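Local coordinates for protein fructose transport system repressor FruR (Pseudomonas putida, PDB 3O74) that probably binds specific DNA sites as a LacI-family transcriptional regulator, repressing or activating genes, with fructose 1-phosphate as its preferred effector, at residues H1-P10 against F54-A65; R207-D216 against P224-Q232. All coordinates share one frame; numbering follows the deposited sequence.

Interaction 1. Residues H1-P10 against F54-A65; sequences HTRTLGFILP and FRARRCDALFVA
Gly6 leaves a hollow that the ring of Phe54 fills, where strands 4-9 and 61-64 run parallel in the N-terminal subdomain of a LacI-type, periplasmic-binding-protein fold. Phe54, of helix 44-56, has its CG opposite the carbonyl carbon and beside the backbone N (chi1 -79°), which lays the ring over the bare backbone of Gly6, CE2 3.5 Å from Gly6 CA. The far rim of that ring slides past Ile8 in the opposite direction, CE1 lying 3.6 Å from Ile8 CG1, while Leu62 CD1 and Val64 CG2 close round Ile8 on the same face. Tyr75 of helix 74-80 touches Ile8, Leu62 and Val64 there. On the other face Phe7 and Phe63 cross at about a right angle, Phe7 CD1 reaching Phe63 CB at 3.5 Å, and Leu5 CD1 fits against the edge of the Phe63 ring. Backbone bonds from Gly6 N to Ala61 O through Ala65 N to Ile8 O fix this register. Before the strands, the Asp60 carboxylate straddles the turn at Thr2 and Arg3. Its OD2 takes a weak bond from Arg3 N (126° at the hydrogen), whereas OD1 receives Thr2 N on its syn side at 2.9 Å, almost straight at 177°.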
loop_
_atom_site.group_PDB
_atom_site.type_symbol
_atom_site.label_atom_id
_atom_site.label_comp_id
_atom_site.label_asym_id
_atom_site.label_seq_id
_atom_site.Cartn_x
_atom_site.Cartn_y
_atom_site.Cartn_z
ATOM N N HIS B 1 30.408 7.514 4.063
ATOM C CA HIS B 1 29.495 6.782 3.190
ATOM C C HIS B 1 28.869 5.573 3.889
ATOM O O HIS B 1 29.546 4.832 4.604
ATOM C CB HIS B 1 30.215 6.338 1.917
ATOM C CG HIS B 1 30.130 7.328 0.799
ATOM N ND1 HIS B 1 29.390 7.101 -0.341
ATOM C CD2 HIS B 1 30.686 8.555 0.645
ATOM C CE1 HIS B 1 29.497 8.139 -1.150
ATOM N NE2 HIS B 1 30.278 9.036 -0.573
ATOM N N THR B 2 27.573 5.372 3.669
ATOM C CA THR B 2 26.848 4.283 4.315
ATOM C C THR B 2 26.276 3.298 3.301
ATOM O O THR B 2 25.839 2.201 3.659
ATOM C CB THR B 2 25.690 4.826 5.169
ATOM O OG1 THR B 2 24.806 5.586 4.338
ATOM C CG2 THR B 2 26.215 5.715 6.285
ATOM N N ARG B 3 26.274 3.704 2.036
ATOM C CA ARG B 3 25.632 2.934 0.976
ATOM C C ARG B 3 24.186 2.615 1.322
ATOM O O ARG B 3 23.689 1.519 1.055
ATOM C CB ARG B 3 26.410 1.664 0.669
ATOM C CG ARG B 3 27.828 1.952 0.236
ATOM C CD ARG B 3 28.416 0.784 -0.508
ATOM N NE ARG B 3 29.784 1.064 -0.921
ATOM C CZ ARG B 3 30.726 0.137 -1.018
ATOM N NH1 ARG B 3 30.437 -1.121 -0.724
ATOM N NH2 ARG B 3 31.951 0.465 -1.404
ATOM N N THR B 4 23.523 3.587 1.932
ATOM C CA THR B 4 22.097 3.504 2.182
ATOM C C THR B 4 21.453 4.779 1.665
ATOM O O THR B 4 22.053 5.857 1.710
ATOM C CB THR B 4 21.784 3.334 3.679
ATOM O OG1 THR B 4 22.181 4.513 4.389
ATOM C CG2 THR B 4 22.531 2.140 4.247
ATOM N N LEU B 5 20.237 4.645 1.156
ATOM C CA LEU B 5 19.475 5.784 0.680
ATOM C C LEU B 5 18.221 5.891 1.542
ATOM O O LEU B 5 17.673 4.877 1.972
ATOM C CB LEU B 5 19.086 5.572 -0.780
ATOM C CG LEU B 5 20.203 5.104 -1.715
ATOM C CD1 LEU B 5 19.644 4.666 -3.066
ATOM C CD2 LEU B 5 21.249 6.196 -1.883
ATOM N N GLY B 6 17.775 7.113 1.806
ATOM C CA GLY B 6 16.547 7.310 2.557
ATOM C C GLY B 6 15.405 7.738 1.656
ATOM O O GLY B 6 15.629 8.388 0.635
ATOM N N PHE B 7 14.179 7.378 2.030
ATOM C CA PHE B 7 12.997 7.830 1.317
ATOM C C PHE B 7 11.934 8.288 2.313
ATOM O O PHE B 7 11.405 7.489 3.083
ATOM C CB PHE B 7 12.447 6.718 0.414
ATOM C CG PHE B 7 11.317 7.160 -0.492
ATOM C CD1 PHE B 7 11.068 8.506 -0.724
ATOM C CD2 PHE B 7 10.517 6.219 -1.126
ATOM C CE1 PHE B 7 10.027 8.908 -1.562
ATOM C CE2 PHE B 7 9.484 6.611 -1.962
ATOM C CZ PHE B 7 9.239 7.959 -2.184
ATOM N N ILE B 8 11.648 9.584 2.310
ATOM C CA ILE B 8 10.573 10.133 3.120
ATOM C C ILE B 8 9.335 10.273 2.253
ATOM O O ILE B 8 9.335 11.036 1.283
ATOM C CB ILE B 8 10.934 11.524 3.662
ATOM C CG1 ILE B 8 12.112 11.436 4.630
ATOM C CG2 ILE B 8 9.729 12.156 4.344
ATOM C CD1 ILE B 8 12.577 12.788 5.138
ATOM N N LEU B 9 8.279 9.544 2.597
ATOM C CA LEU B 9 7.032 9.637 1.851
ATOM C C LEU B 9 5.870 10.007 2.780
ATOM O O LEU B 9 5.966 9.843 3.998
ATOM C CB LEU B 9 6.773 8.343 1.075
ATOM C CG LEU B 9 6.841 7.030 1.852
ATOM C CD1 LEU B 9 5.551 6.799 2.622
ATOM C CD2 LEU B 9 7.114 5.864 0.919
ATOM N N PRO B 10 4.779 10.535 2.207
ATOM C CA PRO B 10 3.693 11.066 3.036
ATOM C C PRO B 10 2.794 9.995 3.637
ATOM O O PRO B 10 2.243 10.208 4.713
ATOM C CB PRO B 10 2.878 11.908 2.047
ATOM C CG PRO B 10 3.749 12.088 0.855
ATOM C CD PRO B 10 4.582 10.855 0.786
ATOM N N PHE B 54 17.545 11.062 9.054
ATOM C CA PHE B 54 18.306 10.652 7.879
ATOM C C PHE B 54 19.647 11.359 7.758
ATOM O O PHE B 54 20.556 10.866 7.088
ATOM C CB PHE B 54 17.482 10.816 6.603
ATOM C CG PHE B 54 16.488 9.714 6.392
ATOM C CD1 PHE B 54 15.129 9.971 6.408
ATOM C CD2 PHE B 54 16.916 8.409 6.209
ATOM C CE1 PHE B 54 14.214 8.951 6.221
ATOM C CE2 PHE B 54 16.007 7.379 6.024
ATOM C CZ PHE B 54 14.653 7.650 6.030
ATOM N N ARG B 55 19.773 12.513 8.407
ATOM C CA ARG B 55 21.046 13.219 8.446
ATOM C C ARG B 55 22.027 12.527 9.391
ATOM O O ARG B 55 23.175 12.266 9.030
ATOM C CB ARG B 55 20.839 14.682 8.846
ATOM C CG ARG B 55 22.125 15.434 9.130
ATOM C CD ARG B 55 21.946 16.925 8.916
ATOM N NE ARG B 55 22.445 17.708 10.042
ATOM C CZ ARG B 55 21.674 18.429 10.848
ATOM N NH1 ARG B 55 20.363 18.475 10.647
ATOM N NH2 ARG B 55 22.213 19.111 11.849
ATOM N N ALA B 56 21.565 12.221 10.599
ATOM C CA ALA B 56 22.387 11.515 11.575
ATOM C C ALA B 56 22.721 10.111 11.082
ATOM O O ALA B 56 23.825 9.615 11.297
ATOM C CB ALA B 56 21.682 11.456 12.917
ATOM N N ARG B 57 21.757 9.478 10.420
ATOM C CA ARG B 57 21.945 8.157 9.825
ATOM C C ARG B 57 23.038 8.186 8.766
ATOM O O ARG B 57 23.633 7.158 8.444
ATOM C CB ARG B 57 20.640 7.672 9.192
ATOM C CG ARG B 57 19.866 6.690 10.040
ATOM C CD ARG B 57 19.769 7.155 11.477
ATOM N NE ARG B 57 19.394 6.061 12.365
ATOM C CZ ARG B 57 19.292 6.170 13.686
ATOM N NH1 ARG B 57 19.536 7.331 14.277
ATOM N NH2 ARG B 57 18.946 5.117 14.413
ATOM N N ARG B 58 23.284 9.372 8.222
ATOM C CA ARG B 58 24.284 9.560 7.178
ATOM C C ARG B 58 23.974 8.808 5.883
ATOM O O ARG B 58 24.867 8.211 5.285
ATOM C CB ARG B 58 25.683 9.193 7.688
ATOM C CG ARG B 58 26.492 10.382 8.187
ATOM C CD ARG B 58 27.711 9.942 8.986
ATOM N NE ARG B 58 27.329 9.236 10.207
ATOM C CZ ARG B 58 27.426 7.921 10.374
ATOM N NH1 ARG B 58 27.907 7.159 9.402
ATOM N NH2 ARG B 58 27.049 7.367 11.519
ATOM N N CYS B 59 22.716 8.832 5.447
ATOM C CA CYS B 59 22.361 8.225 4.173
ATOM C C CYS B 59 23.078 8.955 3.038
ATOM O O CYS B 59 23.303 10.160 3.117
ATOM C CB CYS B 59 20.846 8.247 3.956
ATOM S SG CYS B 59 19.913 7.231 5.125
ATOM N N ASP B 60 23.441 8.223 1.991
ATOM C CA ASP B 60 24.198 8.797 0.881
ATOM C C ASP B 60 23.363 9.756 0.038
ATOM O O ASP B 60 23.890 10.686 -0.574
ATOM C CB ASP B 60 24.782 7.688 0.006
ATOM C CG ASP B 60 25.824 6.861 0.733
ATOM O OD1 ASP B 60 26.209 7.247 1.858
ATOM O OD2 ASP B 60 26.257 5.830 0.177
ATOM N N ALA B 61 22.056 9.527 0.008
ATOM C CA ALA B 61 21.138 10.434 -0.667
ATOM C C ALA B 61 19.753 10.285 -0.067
ATOM O O ALA B 61 19.437 9.260 0.536
ATOM C CB ALA B 61 21.108 10.162 -2.166
ATOM N N LEU B 62 18.928 11.311 -0.235
ATOM C CA LEU B 62 17.588 11.301 0.336
ATOM C C LEU B 62 16.544 11.571 -0.739
ATOM O O LEU B 62 16.575 12.612 -1.411
ATOM C CB LEU B 62 17.481 12.342 1.453
ATOM C CG LEU B 62 16.147 12.539 2.172
ATOM C CD1 LEU B 62 15.680 11.240 2.838
ATOM C CD2 LEU B 62 16.279 13.654 3.196
ATOM N N PHE B 63 15.641 10.611 -0.919
ATOM C CA PHE B 63 14.470 10.812 -1.756
ATOM C C PHE B 63 13.373 11.364 -0.867
ATOM O O PHE B 63 13.234 10.949 0.288
ATOM C CB PHE B 63 14.005 9.494 -2.375
ATOM C CG PHE B 63 15.037 8.826 -3.233
ATOM C CD1 PHE B 63 15.363 9.343 -4.477
ATOM C CD2 PHE B 63 15.676 7.669 -2.802
ATOM C CE1 PHE B 63 16.319 8.722 -5.276
ATOM C CE2 PHE B 63 16.619 7.048 -3.592
ATOM C CZ PHE B 63 16.946 7.573 -4.827
ATOM N N VAL B 64 12.576 12.287 -1.389
ATOM C CA VAL B 64 11.527 12.863 -0.560
ATOM C C VAL B 64 10.312 13.360 -1.340
ATOM O O VAL B 64 10.443 14.033 -2.359
ATOM C CB VAL B 64 12.087 14.003 0.346
ATOM C CG1 VAL B 64 12.713 15.112 -0.491
ATOM C CG2 VAL B 64 11.002 14.560 1.255
ATOM N N ALA B 65 9.133 12.992 -0.849
ATOM C CA ALA B 65 7.883 13.600 -1.274
ATOM C C ALA B 65 7.437 14.466 -0.105
ATOM O O ALA B 65 6.829 13.976 0.848
ATOM C CB ALA B 65 6.855 12.539 -1.578
HETATM O O HOH W 1 28.346 5.269 -2.210
#

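Interaction 2. Residues R207-D216 against P224-Q232; sequences RQLQLGTFGD and PLPVNAMAQ
A chi1 of 178° sets Leu225 CG opposite its own backbone nitrogen, and Leu211, its CG anti to the carbonyl carbon (chi1 -75°), swings CD1 across to meet Leu225 CD2. The two side chains cross at about a right angle, and Leu211 CD1 to Leu225 CD2, at 3.5 Å, is tighter than usual van der Waals contact. Leu225 CD2 also meets Leu209 CD1 at 3.8 Å, and Val227 CG2 packs on the other side chain of the pair, Leu211, again through CD1. Beside this cluster one water bridges the diverging chains: it donates to Leu209 O and Pro226 O and accepts from Leu211 N.

Beyond it, strands 210-214 and 227-231 run parallel, their axes 19° apart. Asn228 N bonds to Leu211 O and Thr213 N to Asn228 O at 2.8 Å; Met230 N then bonds to Thr213 O and Gly215 N to Met230 O, which Arg263 NH1 also reaches as a second donor. Here the chain turns at Gly215, which has a positive phi. Gly215 O, buried by the contact and without a polar partner in the model, lies 3.1 Å from Ala229 CB. Asp216 CB rests on Ala229 and Ala231, while its OD1 forms a salt bridge with Arg268.

Strand 183-186 borders 210-214 and strand 257-266 borders 227-231, so the pair sits inside the sheet of the C-terminal subdomain of the LacI-type, periplasmic-binding-protein fold. Helix 189-201 covers the Leu211 and Thr213 face through Phe196 and Leu192; helix 104-116 covers the Phe214 and Met230 face.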
loop_
_atom_site.group_PDB
_atom_site.type_symbol
_atom_site.label_atom_id
_atom_site.label_comp_id
_atom_site.label_asym_id
_atom_site.label_seq_id
_atom_site.Cartn_x
_atom_site.Cartn_y
_atom_site.Cartn_z
ATOM N N ARG B 207 -26.512 7.424 -8.229
ATOM C CA ARG B 207 -25.077 7.149 -8.154
ATOM C C ARG B 207 -24.431 7.056 -9.537
ATOM O O ARG B 207 -23.433 6.361 -9.713
ATOM C CB ARG B 207 -24.829 5.841 -7.393
ATOM C CG ARG B 207 -24.605 6.019 -5.900
ATOM C CD ARG B 207 -25.468 5.078 -5.065
ATOM N NE ARG B 207 -25.059 3.678 -5.160
ATOM C CZ ARG B 207 -25.320 2.764 -4.231
ATOM N NH1 ARG B 207 -25.978 3.103 -3.131
ATOM N NH2 ARG B 207 -24.918 1.510 -4.395
ATOM N N GLN B 208 -24.993 7.767 -10.510
ATOM C CA GLN B 208 -24.601 7.591 -11.909
ATOM C C GLN B 208 -23.924 8.806 -12.559
ATOM O O GLN B 208 -24.342 9.259 -13.629
ATOM C CB GLN B 208 -25.817 7.154 -12.731
ATOM C CG GLN B 208 -27.097 7.897 -12.375
ATOM C CD GLN B 208 -28.342 7.050 -12.572
ATOM O OE1 GLN B 208 -29.289 7.462 -13.241
ATOM N NE2 GLN B 208 -28.345 5.857 -11.987
ATOM N N LEU B 209 -22.876 9.320 -11.920
ATOM C CA LEU B 209 -22.090 10.415 -12.492
ATOM C C LEU B 209 -20.937 9.938 -13.375
ATOM O O LEU B 209 -20.551 8.769 -13.337
ATOM C CB LEU B 209 -21.553 11.346 -11.396
ATOM C CG LEU B 209 -21.179 10.804 -10.012
ATOM C CD1 LEU B 209 -20.529 9.434 -10.074
ATOM C CD2 LEU B 209 -20.281 11.797 -9.283
ATOM N N GLN B 210 -20.401 10.858 -14.174
ATOM C CA GLN B 210 -19.164 10.625 -14.915
ATOM C C GLN B 210 -17.984 10.825 -13.971
ATOM O O GLN B 210 -17.823 11.909 -13.409
ATOM C CB GLN B 210 -19.049 11.610 -16.078
ATOM C CG GLN B 210 -20.157 11.499 -17.109
ATOM C CD GLN B 210 -19.822 10.523 -18.217
ATOM O OE1 GLN B 210 -20.243 9.368 -18.191
ATOM N NE2 GLN B 210 -19.061 10.986 -19.201
ATOM N N LEU B 211 -17.154 9.796 -13.808
ATOM C CA LEU B 211 -16.056 9.848 -12.842
ATOM C C LEU B 211 -14.673 9.766 -13.471
ATOM O O LEU B 211 -14.431 8.967 -14.375
ATOM C CB LEU B 211 -16.189 8.728 -11.809
ATOM C CG LEU B 211 -17.236 8.868 -10.713
ATOM C CD1 LEU B 211 -17.178 7.657 -9.801
ATOM C CD2 LEU B 211 -17.011 10.146 -9.923
ATOM N N GLY B 212 -13.761 10.581 -12.953
ATOM C CA GLY B 212 -12.372 10.542 -13.363
ATOM C C GLY B 212 -11.477 10.810 -12.168
ATOM O O GLY B 212 -11.815 11.619 -11.301
ATOM N N THR B 213 -10.330 10.139 -12.121
ATOM C CA THR B 213 -9.444 10.248 -10.968
ATOM C C THR B 213 -7.975 10.116 -11.350
ATOM O O THR B 213 -7.638 9.566 -12.398
ATOM C CB THR B 213 -9.765 9.170 -9.912
ATOM O OG1 THR B 213 -9.009 9.419 -8.721
ATOM C CG2 THR B 213 -9.429 7.779 -10.441
ATOM N N PHE B 214 -7.107 10.647 -10.495
ATOM C CA PHE B 214 -5.685 10.355 -10.575
ATOM C C PHE B 214 -5.424 9.062 -9.826
ATOM O O PHE B 214 -6.114 8.747 -8.855
ATOM C CB PHE B 214 -4.864 11.492 -9.975
ATOM C CG PHE B 214 -4.673 12.653 -10.904
ATOM C CD1 PHE B 214 -5.740 13.462 -11.255
ATOM C CD2 PHE B 214 -3.419 12.941 -11.420
ATOM C CE1 PHE B 214 -5.561 14.536 -12.113
ATOM C CE2 PHE B 214 -3.234 14.007 -12.272
ATOM C CZ PHE B 214 -4.305 14.807 -12.621
ATOM N N GLY B 215 -4.424 8.315 -10.269
ATOM C CA GLY B 215 -4.178 7.004 -9.705
ATOM C C GLY B 215 -5.173 6.018 -10.278
ATOM O O GLY B 215 -6.058 6.384 -11.050
ATOM N N ASP B 216 -5.033 4.756 -9.899
ATOM C CA ASP B 216 -5.881 3.719 -10.448
ATOM C C ASP B 216 -5.966 2.577 -9.458
ATOM O O ASP B 216 -5.215 2.525 -8.484
ATOM C CB ASP B 216 -5.321 3.225 -11.782
ATOM C CG ASP B 216 -6.311 2.372 -12.553
ATOM O OD1 ASP B 216 -7.483 2.279 -12.128
ATOM O OD2 ASP B 216 -5.916 1.799 -13.590
ATOM N N PRO B 224 -19.536 -1.345 -11.721
ATOM C CA PRO B 224 -20.573 -1.042 -12.711
ATOM C C PRO B 224 -20.433 0.407 -13.160
ATOM O O PRO B 224 -20.644 0.734 -14.327
ATOM C CB PRO B 224 -21.875 -1.222 -11.924
ATOM C CG PRO B 224 -21.513 -2.090 -10.771
ATOM C CD PRO B 224 -20.110 -1.722 -10.419
ATOM N N LEU B 225 -20.074 1.267 -12.212
ATOM C CA LEU B 225 -19.786 2.663 -12.491
ATOM C C LEU B 225 -18.375 2.795 -13.047
ATOM O O LEU B 225 -17.399 2.593 -12.324
ATOM C CB LEU B 225 -19.925 3.483 -11.210
ATOM C CG LEU B 225 -19.605 4.974 -11.293
ATOM C CD1 LEU B 225 -20.297 5.599 -12.492
ATOM C CD2 LEU B 225 -20.014 5.672 -10.006
ATOM N N PRO B 226 -18.261 3.126 -14.341
ATOM C CA PRO B 226 -16.950 3.231 -14.989
ATOM C C PRO B 226 -16.188 4.472 -14.536
ATOM O O PRO B 226 -16.766 5.554 -14.440
ATOM C CB PRO B 226 -17.304 3.342 -16.475
ATOM C CG PRO B 226 -18.671 3.936 -16.493
ATOM C CD PRO B 226 -19.367 3.404 -15.274
ATOM N N VAL B 227 -14.897 4.309 -14.265
ATOM C CA VAL B 227 -14.066 5.419 -13.819
ATOM C C VAL B 227 -12.812 5.553 -14.687
ATOM O O VAL B 227 -12.026 4.614 -14.803
ATOM C CB VAL B 227 -13.637 5.226 -12.347
ATOM C CG1 VAL B 227 -12.731 6.361 -11.897
ATOM C CG2 VAL B 227 -14.856 5.121 -11.441
ATOM N N ASN B 228 -12.628 6.719 -15.298
ATOM C CA ASN B 228 -11.394 7.003 -16.021
ATOM C C ASN B 228 -10.272 7.343 -15.048
ATOM O O ASN B 228 -10.474 8.093 -14.095
ATOM C CB ASN B 228 -11.599 8.147 -17.010
ATOM C CG ASN B 228 -12.369 7.718 -18.244
ATOM O OD1 ASN B 228 -12.709 6.546 -18.407
ATOM N ND2 ASN B 228 -12.639 8.667 -19.123
ATOM N N ALA B 229 -9.087 6.795 -15.291
ATOM C CA ALA B 229 -7.977 6.952 -14.358
ATOM C C ALA B 229 -6.660 7.308 -15.045
ATOM O O ALA B 229 -6.334 6.774 -16.100
ATOM C CB ALA B 229 -7.815 5.694 -13.517
HETATM N N MSE B 230 -5.908 8.215 -14.426
HETATM C CA MSE B 230 -4.583 8.595 -14.905
HETATM C C MSE B 230 -3.525 8.046 -13.951
HETATM O O MSE B 230 -3.290 8.622 -12.892
HETATM C CB MSE B 230 -4.465 10.116 -14.973
HETATM C CG MSE B 230 -5.140 10.755 -16.173
HETATM SE SE MSE B 230 -4.096 10.505 -17.793
HETATM C CE MSE B 230 -5.124 11.652 -18.977
ATOM N N ALA B 231 -2.888 6.939 -14.328
ATOM C CA ALA B 231 -1.930 6.263 -13.454
ATOM C C ALA B 231 -0.477 6.691 -13.695
ATOM O O ALA B 231 -0.085 6.973 -14.822
ATOM C CB ALA B 231 -2.069 4.753 -13.589
ATOM N N GLN B 232 0.314 6.724 -12.626
ATOM C CA GLN B 232 1.739 7.016 -12.728
ATOM C C GLN B 232 2.477 5.854 -13.369
ATOM O O GLN B 232 2.106 4.698 -13.178
ATOM C CB GLN B 232 2.345 7.249 -11.342
ATOM C CG GLN B 232 1.771 8.414 -10.554
ATOM C CD GLN B 232 2.509 8.632 -9.239
ATOM O OE1 GLN B 232 3.729 8.479 -9.167
ATOM N NE2 GLN B 232 1.771 8.994 -8.197
HETATM O O HOH W 2 -18.744 7.256 -14.786
#

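How the interactions relate
Interactions 1 and 2 are both parallel pairings of neighbouring strands, and each pair of axes makes an angle of 19°. Both belong to the same mixed sheet but lie on opposite sides of the chain's centre, with contact centres 35 Å apart and nearest atoms about 9 Å apart. In the sheet order, strands 85-88, 98-102 and 257-266 separate strand 61-64 from 227-231. The second subunit reaches interaction 1, whereas no other protein chain of the assembly touches 207-216 or 224-232. In this family the effector normally binds in the cleft between the two subdomains; a glycerol about 5 Å from the Pro10 side chain, probably from crystallisation, may mark a pocket.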